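Local coordinates for protein pilin (Streptococcus pyogenes serotype M1, PDB 3GLD) that forms the backbone of the bacterial pilus, which is needed for adhesion to host cells, bacterial aggregation and biofilm formation, at residues 21-32 with 151-159; 191-199 with 211-220. The protein carries 2 engineered substitutions. All blocks are in the same frame, centred on the assembly; numbering follows the deposited sequence.

In the fold
Both interactions reach the same mixed sheet, their centres about 22 Å apart. Interaction 1 is near the middle of the chain and pairs two parallel strands distant in sequence; its inner face holds the partners of an isopeptide cross-link. Interaction 2 is an antiparallel hairpin of near neighbours, far from the cross-link and richer in exposed residues, with one face mainly aliphatic (Val197, Ile199, Ala214) and the other mostly polar (Lys196, Glu213, Ser215) apart from Met198. A lysine-asparagine pair that forms a cross-link in the natural protein thus contrasts with plain isoleucine and tyrosine packing. The two meet where Asn31 CB rests 3.7 Å from Met198 SD, and Asn234 binds both Asn31 O and Met198 N.

Interaction 1: residues 21-32 with 151-159; sequences VTKNLDLVNSNA and IQFKNSLDS
Lys23 and Asn155 lie close but unjoined on the buried face of parallel strands 21-27 and 151-157. The lysine chain, bent at chi2 and chi4 (54° and 60°), crosses the asparagine at about a right angle, its CE 3.2 Å from Asn155 ND2. Lys23 NZ stops 3.7 Å from Asn155 CG, the carbon it would bond in the isopeptide, and donates to Asn24 O from above the carbonyl plane. Asp116 N holds Asn155 OD1. The unmade cross-link, which normally ties the first and last strands of the N-terminal domain, is consistent with the engineered Ala104 beside Phe153, at the site that autocatalyses this bond. Backbone bonds run from Thr22 N to Ile151 O through to Val28 N to Leu157 O, that from Asn155 N to Asn24 O being weak. Along the same face, either side of the pair, packing is close: Val21 CG1 meets the Phe153 ring edge, 3.9 Å from CD2, and Leu157 CD2 touches Leu27 CD2 at 3.8 Å. The other face is turned more to solvent: Thr22 CB lies 3.5 Å from Gln152 CG, but the salt bridge from Asp26 OD1 to Lys154 NZ is long, 3.8 Å.

Interaction 2: residues 191-199 with 211-220; sequences YKASEKVMI and QTEASIDQLY
Ile199 and Tyr220 reach toward each other and make the main aromatic contact between residues 191-199 and 211-220. The CD1 methyl of Ile199 sits over one face of the tyrosine ring in a CH-pi contact, 3.7 Å from the centroid and 16° off the ring normal. An extended chain (CG1 anti to the carbonyl carbon, chi2 179°) carries this methyl far enough to touch Ala214 CB as well, at 3.5 Å. Val197 CG2 reaches the same alanine methyl, and Leu183 and Leu185 of strand 179-185 pack against Ile199 and Val197 respectively. Farther along, Ile216 CD1 touches both Glu195 CB (3.7 Å) and Tyr191 CB (3.8 Å).

Backbone hydrogen bonds pair the strands that carry these side chains as a beta hairpin, strand 196-202 against strand 210-215, whose hydrogen-bonded pairs are Val197-Ala214 and Ile199-Thr212. Each pair exchanges two bonds. Beyond the strand ends the pairing continues: Ile216 N donates to Glu195 O, and Ser194 N to Ile216 O, tying the type II turn 192-195 to the type II turn 215-218. Met198, at a non-hydrogen-bonded position opposite Glu213, bonds outward to strand 229-236, placing residues 196-199 inside the sheet.

Polar side chains work mostly toward the outer face and the ends. Lys196 folds at its second and last torsions, curling back so that NZ donates to Ser215 OG at 3.0 Å and, within its own segment, to Ser194 O in the carbonyl plane; Glu213 OE1 stays 5.9 Å from Lys196 NZ. Beside the aromatic contact, Thr212 OG1 and Tyr220 OH share a 2.6 Å hydrogen bond, which fixes the phenol end where Ile199 CG2 lies against OH. A water also binds Thr212 OG1 and, weakly, Ile199 O.

Interaction 1: residues 21-32 with 151-159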
loop_
_atom_site.group_PDB
_atom_site.type_symbol
_atom_site.label_atom_id
_atom_site.label_comp_id
_atom_site.label_asym_id
_atom_site.label_seq_id
_atom_site.Cartn_x
_atom_site.Cartn_y
_atom_site.Cartn_z
ATOM N N VAL A 21 -2.476 5.364 -18.333
ATOM C CA VAL A 21 -2.535 4.250 -17.384
ATOM C C VAL A 21 -3.078 4.776 -16.057
ATOM O O VAL A 21 -2.602 5.788 -15.555
ATOM C CB VAL A 21 -1.151 3.619 -17.153
ATOM C CG1 VAL A 21 -1.226 2.534 -16.066
ATOM C CG2 VAL A 21 -0.616 3.032 -18.437
ATOM N N THR A 22 -4.079 4.099 -15.502
ATOM C CA THR A 22 -4.640 4.514 -14.214
ATOM C C THR A 22 -4.212 3.514 -13.152
ATOM O O THR A 22 -4.332 2.298 -13.334
ATOM C CB THR A 22 -6.182 4.614 -14.236
ATOM O OG1 THR A 22 -6.583 5.619 -15.172
ATOM C CG2 THR A 22 -6.722 4.996 -12.870
ATOM N N LYS A 23 -3.684 4.035 -12.052
ATOM C CA LYS A 23 -3.265 3.189 -10.936
ATOM C C LYS A 23 -4.104 3.517 -9.712
ATOM O O LYS A 23 -4.261 4.684 -9.350
ATOM C CB LYS A 23 -1.761 3.372 -10.663
ATOM C CG LYS A 23 -1.196 2.591 -9.466
ATOM C CD LYS A 23 -1.506 1.094 -9.545
ATOM C CE LYS A 23 -0.740 0.311 -8.526
ATOM N NZ LYS A 23 -1.040 0.729 -7.118
ATOM N N ASN A 24 -4.667 2.481 -9.104
ATOM C CA ASN A 24 -5.397 2.606 -7.863
ATOM C C ASN A 24 -4.708 1.765 -6.783
ATOM O O ASN A 24 -4.083 0.748 -7.078
ATOM C CB ASN A 24 -6.851 2.150 -8.040
ATOM C CG ASN A 24 -7.717 3.174 -8.786
ATOM O OD1 ASN A 24 -8.330 2.857 -9.809
ATOM N ND2 ASN A 24 -7.791 4.389 -8.260
ATOM N N LEU A 25 -4.798 2.206 -5.534
ATOM C CA LEU A 25 -4.277 1.412 -4.429
ATOM C C LEU A 25 -5.426 1.092 -3.483
ATOM O O LEU A 25 -5.946 1.967 -2.794
ATOM C CB LEU A 25 -3.140 2.148 -3.726
ATOM C CG LEU A 25 -2.327 1.461 -2.630
ATOM C CD1 LEU A 25 -1.458 0.343 -3.189
ATOM C CD2 LEU A 25 -1.456 2.508 -1.931
ATOM N N ASP A 26 -5.823 -0.168 -3.475
ATOM C CA ASP A 26 -6.868 -0.645 -2.587
ATOM C C ASP A 26 -6.262 -0.834 -1.192
ATOM O O ASP A 26 -5.177 -1.384 -1.074
ATOM C CB ASP A 26 -7.411 -1.983 -3.100
ATOM C CG ASP A 26 -8.918 -1.993 -3.201
ATOM O OD1 ASP A 26 -9.485 -1.110 -3.886
ATOM O OD2 ASP A 26 -9.545 -2.887 -2.593
ATOM N N LEU A 27 -6.962 -0.373 -0.156
ATOM C CA LEU A 27 -6.488 -0.494 1.226
ATOM C C LEU A 27 -7.283 -1.527 2.028
ATOM O O LEU A 27 -8.510 -1.419 2.159
ATOM C CB LEU A 27 -6.535 0.873 1.927
ATOM C CG LEU A 27 -6.097 2.124 1.141
ATOM C CD1 LEU A 27 -6.429 3.392 1.920
ATOM C CD2 LEU A 27 -4.602 2.078 0.817
ATOM N N VAL A 28 -6.589 -2.526 2.568
ATOM C CA VAL A 28 -7.235 -3.488 3.483
ATOM C C VAL A 28 -7.825 -2.773 4.709
ATOM O O VAL A 28 -8.962 -3.052 5.130
ATOM C CB VAL A 28 -6.266 -4.610 3.902
ATOM C CG1 VAL A 28 -6.934 -5.574 4.910
ATOM C CG2 VAL A 28 -5.816 -5.384 2.666
ATOM N N ASN A 29 -7.055 -1.831 5.252
ATOM C CA ASN A 29 -7.514 -0.969 6.332
ATOM C C ASN A 29 -7.656 0.462 5.800
ATOM O O ASN A 29 -6.661 1.064 5.426
ATOM C CB ASN A 29 -6.471 -0.995 7.457
ATOM C CG ASN A 29 -6.835 -0.101 8.642
ATOM O OD1 ASN A 29 -7.622 0.840 8.526
ATOM N ND2 ASN A 29 -6.248 -0.410 9.811
ATOM N N SER A 30 -8.867 1.013 5.807
ATOM C CA SER A 30 -9.119 2.341 5.217
ATOM C C SER A 30 -8.282 3.461 5.838
ATOM O O SER A 30 -8.037 4.501 5.208
ATOM C CB SER A 30 -10.607 2.690 5.289
ATOM O OG SER A 30 -11.066 2.573 6.624
ATOM N N ASN A 31 -7.818 3.244 7.061
ATOM C CA ASN A 31 -6.990 4.225 7.755
ATOM C C ASN A 31 -5.497 4.015 7.509
ATOM O O ASN A 31 -4.668 4.622 8.171
ATOM C CB ASN A 31 -7.267 4.170 9.260
ATOM C CG ASN A 31 -8.665 4.639 9.617
ATOM O OD1 ASN A 31 -9.100 5.711 9.194
ATOM N ND2 ASN A 31 -9.373 3.838 10.415
ATOM N N ALA A 32 -5.146 3.155 6.552
ATOM C CA ALA A 32 -3.729 2.839 6.315
ATOM C C ALA A 32 -2.915 4.070 5.979
ATOM O O ALA A 32 -3.402 4.966 5.285
ATOM C CB ALA A 32 -3.584 1.802 5.199
ATOM N N ILE A 151 -6.793 1.112 -19.385
ATOM C CA ILE A 151 -5.654 0.462 -18.762
ATOM C C ILE A 151 -5.639 0.925 -17.300
ATOM O O ILE A 151 -5.348 2.089 -16.989
ATOM C CB ILE A 151 -4.317 0.799 -19.485
ATOM C CG1 ILE A 151 -4.429 0.615 -21.014
ATOM C CG2 ILE A 151 -3.161 -0.019 -18.908
ATOM C CD1 ILE A 151 -5.009 -0.730 -21.478
ATOM N N GLN A 152 -6.002 0.006 -16.420
ATOM C CA GLN A 152 -6.092 0.264 -14.990
ATOM C C GLN A 152 -5.396 -0.870 -14.257
ATOM O O GLN A 152 -5.516 -2.042 -14.641
ATOM C CB GLN A 152 -7.556 0.373 -14.557
ATOM C CG GLN A 152 -8.120 1.786 -14.664
ATOM C CD GLN A 152 -9.633 1.848 -14.824
ATOM O OE1 GLN A 152 -10.349 0.875 -14.562
ATOM N NE2 GLN A 152 -10.126 3.005 -15.276
ATOM N N PHE A 153 -4.646 -0.499 -13.222
ATOM C CA PHE A 153 -3.998 -1.454 -12.334
ATOM C C PHE A 153 -4.383 -1.157 -10.869
ATOM O O PHE A 153 -4.432 0.008 -10.454
ATOM C CB PHE A 153 -2.483 -1.393 -12.514
ATOM C CG PHE A 153 -1.995 -1.991 -13.810
ATOM C CD1 PHE A 153 -1.838 -3.366 -13.947
ATOM C CD2 PHE A 153 -1.666 -1.170 -14.890
ATOM C CE1 PHE A 153 -1.374 -3.933 -15.147
ATOM C CE2 PHE A 153 -1.194 -1.718 -16.082
ATOM C CZ PHE A 153 -1.050 -3.105 -16.210
ATOM N N LYS A 154 -4.655 -2.204 -10.092
ATOM C CA LYS A 154 -5.093 -2.029 -8.701
ATOM C C LYS A 154 -4.262 -2.926 -7.792
ATOM O O LYS A 154 -4.528 -4.117 -7.695
ATOM C CB LYS A 154 -6.590 -2.345 -8.556
ATOM C CG LYS A 154 -7.179 -2.007 -7.165
ATOM C CD LYS A 154 -8.718 -1.926 -7.137
ATOM C CE LYS A 154 -9.363 -3.310 -7.163
ATOM N NZ LYS A 154 -10.807 -3.279 -6.755
ATOM N N ASN A 155 -3.220 -2.364 -7.183
ATOM C CA ASN A 155 -2.485 -3.070 -6.143
ATOM C C ASN A 155 -3.226 -2.972 -4.807
ATOM O O ASN A 155 -4.054 -2.064 -4.615
ATOM C CB ASN A 155 -1.068 -2.520 -6.002
ATOM C CG ASN A 155 -0.196 -2.821 -7.207
ATOM O OD1 ASN A 155 -0.523 -3.666 -8.065
ATOM N ND2 ASN A 155 0.932 -2.125 -7.282
ATOM N N SER A 156 -2.952 -3.909 -3.899
ATOM C CA SER A 156 -3.574 -3.892 -2.555
ATOM C C SER A 156 -2.527 -3.627 -1.481
ATOM O O SER A 156 -1.485 -4.280 -1.436
ATOM C CB SER A 156 -4.335 -5.192 -2.247
ATOM O OG SER A 156 -5.114 -5.033 -1.054
ATOM N N LEU A 157 -2.788 -2.626 -0.651
ATOM C CA LEU A 157 -1.905 -2.320 0.468
ATOM C C LEU A 157 -2.485 -2.947 1.734
ATOM O O LEU A 157 -3.574 -2.582 2.193
ATOM C CB LEU A 157 -1.761 -0.809 0.648
ATOM C CG LEU A 157 -0.935 -0.357 1.850
ATOM C CD1 LEU A 157 0.544 -0.703 1.699
ATOM C CD2 LEU A 157 -1.142 1.156 2.049
ATOM N N ASP A 158 -1.755 -3.905 2.279
ATOM C CA ASP A 158 -2.133 -4.518 3.563
ATOM C C ASP A 158 -1.391 -3.778 4.696
ATOM O O ASP A 158 -0.399 -3.088 4.462
ATOM C CB ASP A 158 -1.832 -6.030 3.556
ATOM C CG ASP A 158 -2.565 -6.802 4.683
ATOM O OD1 ASP A 158 -3.326 -6.200 5.478
ATOM O OD2 ASP A 158 -2.377 -8.026 4.760
ATOM N N SER A 159 -1.899 -3.894 5.914
ATOM C CA SER A 159 -1.211 -3.345 7.081
ATOM C C SER A 159 -1.567 -4.251 8.240
ATOM O O SER A 159 -2.250 -5.237 8.050
ATOM C CB SER A 159 -1.593 -1.890 7.319
ATOM O OG SER A 159 -2.988 -1.750 7.402
HETATM O O HOH W 1 -6.947 4.525 -17.459
HETATM O O HOH W 2 -4.328 -1.683 4.785
HETATM O O HOH W 3 -4.219 -2.590 9.805
#

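Interaction 2: residues 191-199 with 211-220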
loop_
_atom_site.group_PDB
_atom_site.type_symbol
_atom_site.label_atom_id
_atom_site.label_comp_id
_atom_site.label_asym_id
_atom_site.label_seq_id
_atom_site.Cartn_x
_atom_site.Cartn_y
_atom_site.Cartn_z
ATOM N N TYR A 191 7.870 5.235 5.386
ATOM C CA TYR A 191 7.071 5.930 6.385
ATOM C C TYR A 191 7.980 6.823 7.226
ATOM O O TYR A 191 8.810 6.330 7.994
ATOM C CB TYR A 191 6.339 4.889 7.267
ATOM C CG TYR A 191 5.486 3.952 6.448
ATOM C CD1 TYR A 191 4.278 4.386 5.894
ATOM C CD2 TYR A 191 5.897 2.642 6.200
ATOM C CE1 TYR A 191 3.502 3.529 5.098
ATOM C CE2 TYR A 191 5.141 1.797 5.416
ATOM C CZ TYR A 191 3.944 2.245 4.873
ATOM O OH TYR A 191 3.180 1.402 4.117
ATOM N N LYS A 192 7.831 8.136 7.069
ATOM C CA LYS A 192 8.799 9.086 7.613
ATOM C C LYS A 192 8.496 9.456 9.042
ATOM O O LYS A 192 7.385 9.236 9.529
ATOM C CB LYS A 192 8.854 10.362 6.758
ATOM C CG LYS A 192 9.331 10.135 5.322
ATOM C CD LYS A 192 10.836 9.860 5.247
ATOM C CE LYS A 192 11.334 9.959 3.796
ATOM N NZ LYS A 192 12.833 9.918 3.701
ATOM N N ALA A 193 9.483 10.043 9.699
ATOM C CA ALA A 193 9.322 10.530 11.059
ATOM C C ALA A 193 8.112 11.452 11.121
ATOM O O ALA A 193 7.811 12.165 10.154
ATOM C CB ALA A 193 10.565 11.247 11.508
ATOM N N SER A 194 7.397 11.393 12.245
ATOM C CA SER A 194 6.262 12.272 12.535
ATOM C C SER A 194 4.937 11.875 11.907
ATOM O O SER A 194 3.906 12.422 12.299
ATOM C CB SER A 194 6.587 13.745 12.228
ATOM O OG SER A 194 7.279 14.311 13.324
ATOM N N GLU A 195 4.948 10.938 10.942
ATOM C CA GLU A 195 3.709 10.284 10.507
ATOM C C GLU A 195 2.988 9.719 11.733
ATOM O O GLU A 195 3.629 9.236 12.631
ATOM C CB GLU A 195 4.000 9.149 9.523
ATOM C CG GLU A 195 4.267 9.627 8.105
ATOM C CD GLU A 195 3.046 10.295 7.489
ATOM O OE1 GLU A 195 2.017 9.598 7.299
ATOM O OE2 GLU A 195 3.121 11.519 7.196
ATOM N N LYS A 196 1.664 9.791 11.757
ATOM C CA LYS A 196 0.854 9.318 12.895
ATOM C C LYS A 196 0.260 7.942 12.661
ATOM O O LYS A 196 -0.174 7.624 11.547
ATOM C CB LYS A 196 -0.309 10.286 13.194
ATOM C CG LYS A 196 0.088 11.764 13.481
ATOM C CD LYS A 196 0.701 11.966 14.832
ATOM C CE LYS A 196 0.922 13.473 15.127
ATOM N NZ LYS A 196 2.253 13.967 14.639
ATOM N N VAL A 197 0.221 7.136 13.727
ATOM C CA VAL A 197 -0.546 5.899 13.742
ATOM C C VAL A 197 -1.578 5.933 14.865
ATOM O O VAL A 197 -1.367 6.589 15.914
ATOM C CB VAL A 197 0.334 4.619 13.892
ATOM C CG1 VAL A 197 1.381 4.553 12.781
ATOM C CG2 VAL A 197 0.976 4.541 15.260
ATOM N N MET A 198 -2.683 5.232 14.644
ATOM C CA MET A 198 -3.802 5.257 15.550
ATOM C C MET A 198 -3.633 4.185 16.622
ATOM O O MET A 198 -3.291 3.037 16.320
ATOM C CB MET A 198 -5.097 5.007 14.807
ATOM C CG MET A 198 -5.372 6.032 13.718
ATOM S SD MET A 198 -6.687 5.497 12.614
ATOM C CE MET A 198 -8.165 5.778 13.583
ATOM N N ILE A 199 -3.908 4.575 17.862
ATOM C CA ILE A 199 -3.821 3.679 19.011
ATOM C C ILE A 199 -5.140 3.686 19.783
ATOM O O ILE A 199 -5.687 4.765 20.066
ATOM C CB ILE A 199 -2.632 4.072 19.906
ATOM C CG1 ILE A 199 -1.332 3.790 19.144
ATOM C CG2 ILE A 199 -2.657 3.281 21.261
ATOM C CD1 ILE A 199 -0.079 4.132 19.875
ATOM N N GLN A 211 -9.071 6.599 21.915
ATOM C CA GLN A 211 -8.156 6.833 20.783
ATOM C C GLN A 211 -7.090 7.884 21.072
ATOM O O GLN A 211 -7.383 9.008 21.503
ATOM C CB GLN A 211 -8.908 7.319 19.522
ATOM C CG GLN A 211 -10.077 6.496 19.073
ATOM C CD GLN A 211 -9.645 5.232 18.350
ATOM O OE1 GLN A 211 -8.543 5.158 17.781
ATOM N NE2 GLN A 211 -10.512 4.231 18.370
ATOM N N THR A 212 -5.862 7.521 20.762
ATOM C CA THR A 212 -4.751 8.434 20.765
ATOM C C THR A 212 -4.001 8.185 19.467
ATOM O O THR A 212 -4.357 7.276 18.690
ATOM C CB THR A 212 -3.789 8.181 21.954
ATOM O OG1 THR A 212 -3.542 6.777 22.086
ATOM C CG2 THR A 212 -4.376 8.707 23.253
ATOM N N GLU A 213 -2.954 8.973 19.246
ATOM C CA GLU A 213 -2.054 8.780 18.119
ATOM C C GLU A 213 -0.621 8.736 18.616
ATOM O O GLU A 213 -0.282 9.367 19.616
ATOM C CB GLU A 213 -2.219 9.909 17.085
ATOM C CG GLU A 213 -3.612 9.965 16.423
ATOM C CD GLU A 213 -3.842 11.242 15.580
ATOM O OE1 GLU A 213 -3.241 12.297 15.875
ATOM O OE2 GLU A 213 -4.655 11.181 14.624
ATOM N N ALA A 214 0.205 7.953 17.936
ATOM C CA ALA A 214 1.642 7.913 18.163
ATOM C C ALA A 214 2.332 8.437 16.914
ATOM O O ALA A 214 1.837 8.247 15.803
ATOM C CB ALA A 214 2.096 6.509 18.442
ATOM N N SER A 215 3.469 9.086 17.102
ATOM C CA SER A 215 4.278 9.603 16.005
ATOM C C SER A 215 5.462 8.692 15.781
ATOM O O SER A 215 6.128 8.289 16.728
ATOM C CB SER A 215 4.803 10.999 16.330
ATOM O OG SER A 215 3.763 11.953 16.298
ATOM N N ILE A 216 5.711 8.356 14.519
ATOM C CA ILE A 216 6.868 7.563 14.143
ATOM C C ILE A 216 8.141 8.320 14.567
ATOM O O ILE A 216 8.251 9.536 14.373
ATOM C CB ILE A 216 6.850 7.232 12.612
ATOM C CG1 ILE A 216 5.619 6.392 12.263
ATOM C CG2 ILE A 216 8.120 6.497 12.204
ATOM C CD1 ILE A 216 5.499 6.021 10.753
ATOM N N ASP A 217 9.055 7.600 15.221
ATOM C CA ASP A 217 10.332 8.136 15.684
ATOM C C ASP A 217 10.233 8.935 16.992
ATOM O O ASP A 217 11.209 9.543 17.420
ATOM C CB ASP A 217 11.011 8.968 14.584
ATOM C CG ASP A 217 12.111 8.212 13.870
ATOM O OD1 ASP A 217 12.140 6.965 13.935
ATOM O OD2 ASP A 217 12.958 8.882 13.230
ATOM N N GLN A 218 9.046 8.925 17.602
ATOM C CA GLN A 218 8.781 9.608 18.873
ATOM C C GLN A 218 8.215 8.606 19.899
ATOM O O GLN A 218 7.145 8.024 19.683
ATOM C CB GLN A 218 7.792 10.753 18.650
ATOM C CG GLN A 218 7.527 11.623 19.885
ATOM C CD GLN A 218 6.744 12.888 19.556
ATOM O OE1 GLN A 218 6.975 13.523 18.527
ATOM N NE2 GLN A 218 5.813 13.257 20.431
ATOM N N LEU A 219 8.926 8.441 21.018
ATOM C CA LEU A 219 8.489 7.550 22.118
ATOM C C LEU A 219 7.057 7.841 22.534
ATOM O O LEU A 219 6.702 8.983 22.809
ATOM C CB LEU A 219 9.432 7.668 23.333
ATOM C CG LEU A 219 9.213 6.868 24.630
ATOM C CD1 LEU A 219 9.145 5.376 24.385
ATOM C CD2 LEU A 219 10.343 7.174 25.606
ATOM N N TYR A 220 6.235 6.807 22.567
ATOM C CA TYR A 220 4.854 6.961 22.959
ATOM C C TYR A 220 4.668 6.369 24.355
ATOM O O TYR A 220 4.887 5.174 24.554
ATOM C CB TYR A 220 3.957 6.226 21.952
ATOM C CG TYR A 220 2.501 6.150 22.361
ATOM C CD1 TYR A 220 1.657 7.250 22.213
ATOM C CD2 TYR A 220 1.973 4.980 22.889
ATOM C CE1 TYR A 220 0.320 7.187 22.603
ATOM C CE2 TYR A 220 0.648 4.906 23.268
ATOM C CZ TYR A 220 -0.169 6.004 23.119
ATOM O OH TYR A 220 -1.483 5.908 23.490
HETATM O O HOH W 4 8.776 12.291 15.442
HETATM O O HOH W 5 -5.270 5.219 23.319
#